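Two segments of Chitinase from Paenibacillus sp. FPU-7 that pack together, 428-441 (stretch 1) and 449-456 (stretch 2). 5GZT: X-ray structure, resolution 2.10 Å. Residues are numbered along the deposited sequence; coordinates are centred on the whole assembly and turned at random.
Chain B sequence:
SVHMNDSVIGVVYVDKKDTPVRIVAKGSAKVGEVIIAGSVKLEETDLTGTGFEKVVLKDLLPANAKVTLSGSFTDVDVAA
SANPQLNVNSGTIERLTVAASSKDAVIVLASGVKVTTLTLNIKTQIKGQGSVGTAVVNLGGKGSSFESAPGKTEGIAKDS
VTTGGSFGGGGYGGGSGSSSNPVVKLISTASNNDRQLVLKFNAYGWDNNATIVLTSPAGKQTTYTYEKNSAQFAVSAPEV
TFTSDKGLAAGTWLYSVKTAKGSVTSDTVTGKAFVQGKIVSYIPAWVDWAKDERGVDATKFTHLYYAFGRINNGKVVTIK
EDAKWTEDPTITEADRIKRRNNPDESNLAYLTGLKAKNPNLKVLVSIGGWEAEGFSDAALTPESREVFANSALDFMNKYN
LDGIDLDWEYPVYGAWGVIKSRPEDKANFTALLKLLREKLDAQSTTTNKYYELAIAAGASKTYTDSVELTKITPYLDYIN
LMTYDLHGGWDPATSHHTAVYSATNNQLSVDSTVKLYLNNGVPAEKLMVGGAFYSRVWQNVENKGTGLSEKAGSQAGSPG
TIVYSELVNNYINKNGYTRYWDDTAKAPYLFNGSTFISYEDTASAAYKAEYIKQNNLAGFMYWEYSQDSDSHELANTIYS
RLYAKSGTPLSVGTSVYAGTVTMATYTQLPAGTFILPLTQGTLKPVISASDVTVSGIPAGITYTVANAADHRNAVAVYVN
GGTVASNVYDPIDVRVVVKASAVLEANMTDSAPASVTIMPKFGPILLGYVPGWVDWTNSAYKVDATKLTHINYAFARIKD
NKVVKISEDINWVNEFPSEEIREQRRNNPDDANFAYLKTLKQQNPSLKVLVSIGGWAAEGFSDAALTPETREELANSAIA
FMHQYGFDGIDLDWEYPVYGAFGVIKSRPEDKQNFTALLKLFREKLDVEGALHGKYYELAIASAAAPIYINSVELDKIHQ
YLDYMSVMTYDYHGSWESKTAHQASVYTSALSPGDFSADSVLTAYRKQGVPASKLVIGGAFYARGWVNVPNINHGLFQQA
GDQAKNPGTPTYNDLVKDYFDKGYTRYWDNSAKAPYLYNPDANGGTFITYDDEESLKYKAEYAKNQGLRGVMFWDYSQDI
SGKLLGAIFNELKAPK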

# COMPACT_ATOMS: atom_id res chain seq x y z
N ASN B 428 -25.75 9.85 7.00
CA ASN B 428 -25.45 8.84 8.01
C ASN B 428 -24.02 8.34 7.92
O ASN B 428 -23.34 8.11 8.97
CB ASN B 428 -26.49 7.68 7.93
CG ASN B 428 -27.91 8.10 8.47
OD1 ASN B 428 -28.06 9.19 9.01
ND2 ASN B 428 -28.92 7.25 8.30
N PHE B 429 -23.55 8.17 6.66
CA PHE B 429 -22.14 7.72 6.44
C PHE B 429 -21.22 8.78 7.07
O PHE B 429 -20.22 8.48 7.81
CB PHE B 429 -21.95 7.53 4.89
CG PHE B 429 -20.60 6.95 4.46
CD1 PHE B 429 -19.99 5.89 5.16
CD2 PHE B 429 -19.98 7.42 3.30
CE1 PHE B 429 -18.78 5.34 4.72
CE2 PHE B 429 -18.78 6.87 2.87
CZ PHE B 429 -18.18 5.85 3.59
N THR B 430 -21.54 10.03 6.86
CA THR B 430 -20.71 11.12 7.45
C THR B 430 -20.60 11.04 8.97
O THR B 430 -19.50 11.09 9.60
CB THR B 430 -21.27 12.50 7.02
OG1 THR B 430 -21.21 12.61 5.59
CG2 THR B 430 -20.48 13.64 7.69
N ALA B 431 -21.77 10.86 9.58
CA ALA B 431 -21.87 10.74 11.07
C ALA B 431 -21.13 9.51 11.58
O ALA B 431 -20.36 9.57 12.55
CB ALA B 431 -23.34 10.69 11.45
N LEU B 432 -21.32 8.38 10.89
CA LEU B 432 -20.61 7.16 11.28
C LEU B 432 -19.11 7.35 11.27
O LEU B 432 -18.38 6.94 12.19
CB LEU B 432 -21.08 5.97 10.40
CG LEU B 432 -20.34 4.65 10.47
CD1 LEU B 432 -20.18 4.11 11.90
CD2 LEU B 432 -21.12 3.68 9.59
N LEU B 433 -18.63 7.98 10.20
CA LEU B 433 -17.18 8.22 10.07
C LEU B 433 -16.68 9.16 11.15
O LEU B 433 -15.60 8.96 11.75
CB LEU B 433 -16.87 8.75 8.66
CG LEU B 433 -16.98 7.69 7.54
CD1 LEU B 433 -16.90 8.37 6.19
CD2 LEU B 433 -15.94 6.61 7.66
N LYS B 434 -17.43 10.22 11.35
CA LYS B 434 -17.14 11.16 12.48
C LYS B 434 -16.96 10.43 13.81
O LYS B 434 -15.91 10.54 14.52
CB LYS B 434 -18.30 12.13 12.55
CG LYS B 434 -18.17 13.22 13.60
CD LYS B 434 -19.33 14.21 13.42
CE LYS B 434 -19.20 15.42 14.33
NZ LYS B 434 -19.17 15.00 15.75
N LEU B 435 -17.97 9.63 14.13
CA LEU B 435 -17.94 8.87 15.36
C LEU B 435 -16.69 8.04 15.49
O LEU B 435 -16.01 8.08 16.52
CB LEU B 435 -19.18 8.02 15.49
CG LEU B 435 -19.34 7.23 16.81
CD1 LEU B 435 -19.20 8.11 18.07
CD2 LEU B 435 -20.70 6.55 16.75
N LEU B 436 -16.34 7.31 14.44
CA LEU B 436 -15.23 6.35 14.52
C LEU B 436 -13.93 7.08 14.73
O LEU B 436 -12.98 6.62 15.45
CB LEU B 436 -15.14 5.54 13.19
CG LEU B 436 -16.20 4.45 13.00
CD1 LEU B 436 -16.36 4.15 11.52
CD2 LEU B 436 -15.79 3.23 13.78
N ARG B 437 -13.83 8.18 14.00
CA ARG B 437 -12.64 9.03 14.17
C ARG B 437 -12.57 9.50 15.67
O ARG B 437 -11.53 9.39 16.35
CB ARG B 437 -12.73 10.23 13.22
CG ARG B 437 -11.44 10.95 12.87
CD ARG B 437 -10.21 10.51 13.62
NE ARG B 437 -9.32 9.71 12.86
CZ ARG B 437 -8.41 8.85 13.33
NH1 ARG B 437 -8.29 8.54 14.61
NH2 ARG B 437 -7.65 8.21 12.45
N GLU B 438 -13.71 9.99 16.18
CA GLU B 438 -13.78 10.41 17.63
C GLU B 438 -13.29 9.29 18.54
O GLU B 438 -12.30 9.46 19.32
CB GLU B 438 -15.18 10.83 17.97
CG GLU B 438 -15.49 12.15 17.31
CD GLU B 438 -16.95 12.54 17.30
OE1 GLU B 438 -17.83 11.76 17.71
OE2 GLU B 438 -17.21 13.66 16.81
N LYS B 439 -13.89 8.10 18.38
CA LYS B 439 -13.56 7.01 19.27
C LYS B 439 -12.10 6.58 19.17
O LYS B 439 -11.49 6.11 20.17
CB LYS B 439 -14.48 5.84 19.03
CG LYS B 439 -15.96 6.17 19.23
CD LYS B 439 -16.71 4.91 19.58
CE LYS B 439 -18.18 5.18 19.84
NZ LYS B 439 -18.41 5.58 21.25
N LEU B 440 -11.53 6.70 17.96
CA LEU B 440 -10.17 6.19 17.74
C LEU B 440 -9.24 7.19 18.37
O LEU B 440 -8.29 6.80 19.03
CB LEU B 440 -9.82 5.94 16.25
CG LEU B 440 -10.50 4.72 15.56
CD1 LEU B 440 -10.47 4.84 14.04
CD2 LEU B 440 -9.80 3.47 16.01
N ASP B 441 -9.53 8.46 18.18
CA ASP B 441 -8.75 9.53 18.87
C ASP B 441 -8.79 9.39 20.40
O ASP B 441 -7.73 9.47 21.06
CB ASP B 441 -9.25 10.91 18.45
CG ASP B 441 -8.89 11.25 17.01
OD1 ASP B 441 -7.90 10.68 16.47
OD2 ASP B 441 -9.57 12.10 16.42
N LYS B 449 -0.83 5.57 20.54
CA LYS B 449 -0.61 4.83 19.30
C LYS B 449 -1.68 5.34 18.35
O LYS B 449 -2.87 5.28 18.66
CB LYS B 449 -0.71 3.33 19.56
CG LYS B 449 0.31 2.49 18.83
CD LYS B 449 -0.10 1.02 18.80
CE LYS B 449 -1.27 0.71 17.84
NZ LYS B 449 -0.90 0.24 16.46
N TYR B 450 -1.25 5.94 17.24
CA TYR B 450 -2.18 6.52 16.23
C TYR B 450 -2.86 5.44 15.34
O TYR B 450 -2.22 4.48 14.94
CB TYR B 450 -1.43 7.51 15.34
CG TYR B 450 -2.36 8.10 14.31
CD1 TYR B 450 -3.33 9.05 14.68
CD2 TYR B 450 -2.30 7.67 12.97
CE1 TYR B 450 -4.22 9.60 13.75
CE2 TYR B 450 -3.18 8.21 12.03
CZ TYR B 450 -4.14 9.15 12.39
OH TYR B 450 -5.06 9.61 11.41
N TYR B 451 -4.16 5.60 15.11
CA TYR B 451 -5.02 4.65 14.35
C TYR B 451 -5.53 5.33 13.07
O TYR B 451 -6.01 6.47 13.12
CB TYR B 451 -6.26 4.15 15.16
CG TYR B 451 -5.86 3.57 16.52
CD1 TYR B 451 -4.94 2.53 16.59
CD2 TYR B 451 -6.35 4.12 17.74
CE1 TYR B 451 -4.52 2.01 17.81
CE2 TYR B 451 -5.92 3.62 19.01
CZ TYR B 451 -5.01 2.57 19.03
OH TYR B 451 -4.55 2.00 20.19
N GLU B 452 -5.47 4.60 11.96
CA GLU B 452 -5.96 5.06 10.66
C GLU B 452 -7.45 4.82 10.49
O GLU B 452 -7.98 3.85 10.98
CB GLU B 452 -5.21 4.36 9.51
CG GLU B 452 -3.76 4.74 9.30
CD GLU B 452 -3.22 4.27 7.91
OE1 GLU B 452 -3.80 3.32 7.34
OE2 GLU B 452 -2.20 4.82 7.39
N LEU B 453 -8.12 5.71 9.80
CA LEU B 453 -9.47 5.48 9.35
C LEU B 453 -9.52 5.78 7.85
O LEU B 453 -9.06 6.84 7.39
CB LEU B 453 -10.45 6.39 10.05
CG LEU B 453 -11.90 6.14 9.69
CD1 LEU B 453 -12.40 4.79 10.21
CD2 LEU B 453 -12.74 7.25 10.25
N ALA B 454 -10.10 4.85 7.09
CA ALA B 454 -10.09 4.93 5.61
C ALA B 454 -11.33 4.31 5.07
O ALA B 454 -12.03 3.59 5.79
CB ALA B 454 -8.82 4.27 5.03
N ILE B 455 -11.66 4.64 3.84
CA ILE B 455 -12.71 3.96 3.13
C ILE B 455 -12.25 3.49 1.76
O ILE B 455 -11.26 4.02 1.22
CB ILE B 455 -13.96 4.84 2.94
CG1 ILE B 455 -13.71 6.02 1.98
CG2 ILE B 455 -14.45 5.29 4.32
CD1 ILE B 455 -14.97 6.78 1.62
N ALA B 456 -12.99 2.53 1.21
CA ALA B 456 -13.02 2.27 -0.24
C ALA B 456 -14.22 2.92 -0.86
O ALA B 456 -15.35 2.79 -0.37
CB ALA B 456 -13.01 0.77 -0.56
O HOH W 1 -5.56 7.59 16.53

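The contact is a helix laid against a strand. Residues 428-441 are helical throughout, residues 452-456 form the strand, and the two run nearly antiparallel, with 162° between their N-to-C directions and axes 9.3 Å apart at closest approach. The chain order of the pairs follows from this: Phe429 near the start of the helical stretch meets Ile455 near the end of the second, while Leu440 meets Tyr451.

Apolar packing makes up most of the contact. The second stretch alternates: the CA-to-CB bonds of Tyr451, just before the strand, and of Leu453 and Ile455 within it point toward the helix, and those of Glu452, Ala454 and Ala456 point away. The helix answers with Phe429, Leu433, Leu436 and Leu440, spaced three or four apart and so on one side of successive turns, with Arg437 next to Leu436 in the chain. Leu453 is the centre of this arrangement and has the largest area covered by the other stretch. Its CD2 lies 4.2 Å from Leu433 CD2, its CD1 lies 4.1 Å from Leu436 CB, and its CB is 4.3 Å from Leu440 CD1, so one leucine spans two turns of helix. Leu453 CD2 also comes within 3.7 Å of Leu433 O, a carbonyl already engaged by Arg437 N in the helical ladder, so the methyl packs against backbone as well as side chain. Farther along the strand, Ile455 CG2 sits 3.8 Å from Phe429 CZ and 3.9 Å from Leu433 CD2, a single methyl shared by two helix residues. Phe429 and Leu433 both leave the helix sideways, and it is the ends of their side chains that come nearer the strand. At the other end, Leu440 points toward the second stretch and packs its CD2 3.7 Å from Tyr451 CB; Leu440 O approaches the edge of the Tyr451 ring, 3.6 Å from Tyr451 CD2.

The polar part of the contact rests on Arg437. Its CA-to-CB bond points sideways, yet the guanidinium reaches back to the second stretch, with chi2 at -7° and chi3 at 105°, both between wells. There Arg437 NH2 donates a very short hydrogen bond of 2.5 Å to Tyr451 O, nearly straight at 173°, with the acceptor near the guanidinium plane. The acceptor is a main-chain carbonyl, so this bond reads the path of the backbone just before the strand begins. Arg437 NH2 also lies 3.1 Å from Tyr450 OH, but the angle is poor and the pair is not hydrogen-bonded; that hydroxyl finds its partner elsewhere in the structure.

Within the helix, a salt bridge from Arg437 NH1 to Asp441 OD1, 2.9 Å long, engages the other terminal nitrogen of the guanidinium one turn on. A water adds a lighter link, accepting from Tyr451 N at 2.8 Å and, weakly, from Arg437 NH1 at 3.5 Å. The rule here is a leucine-rich apolar seam with one buried arginine tying the helix to backbone.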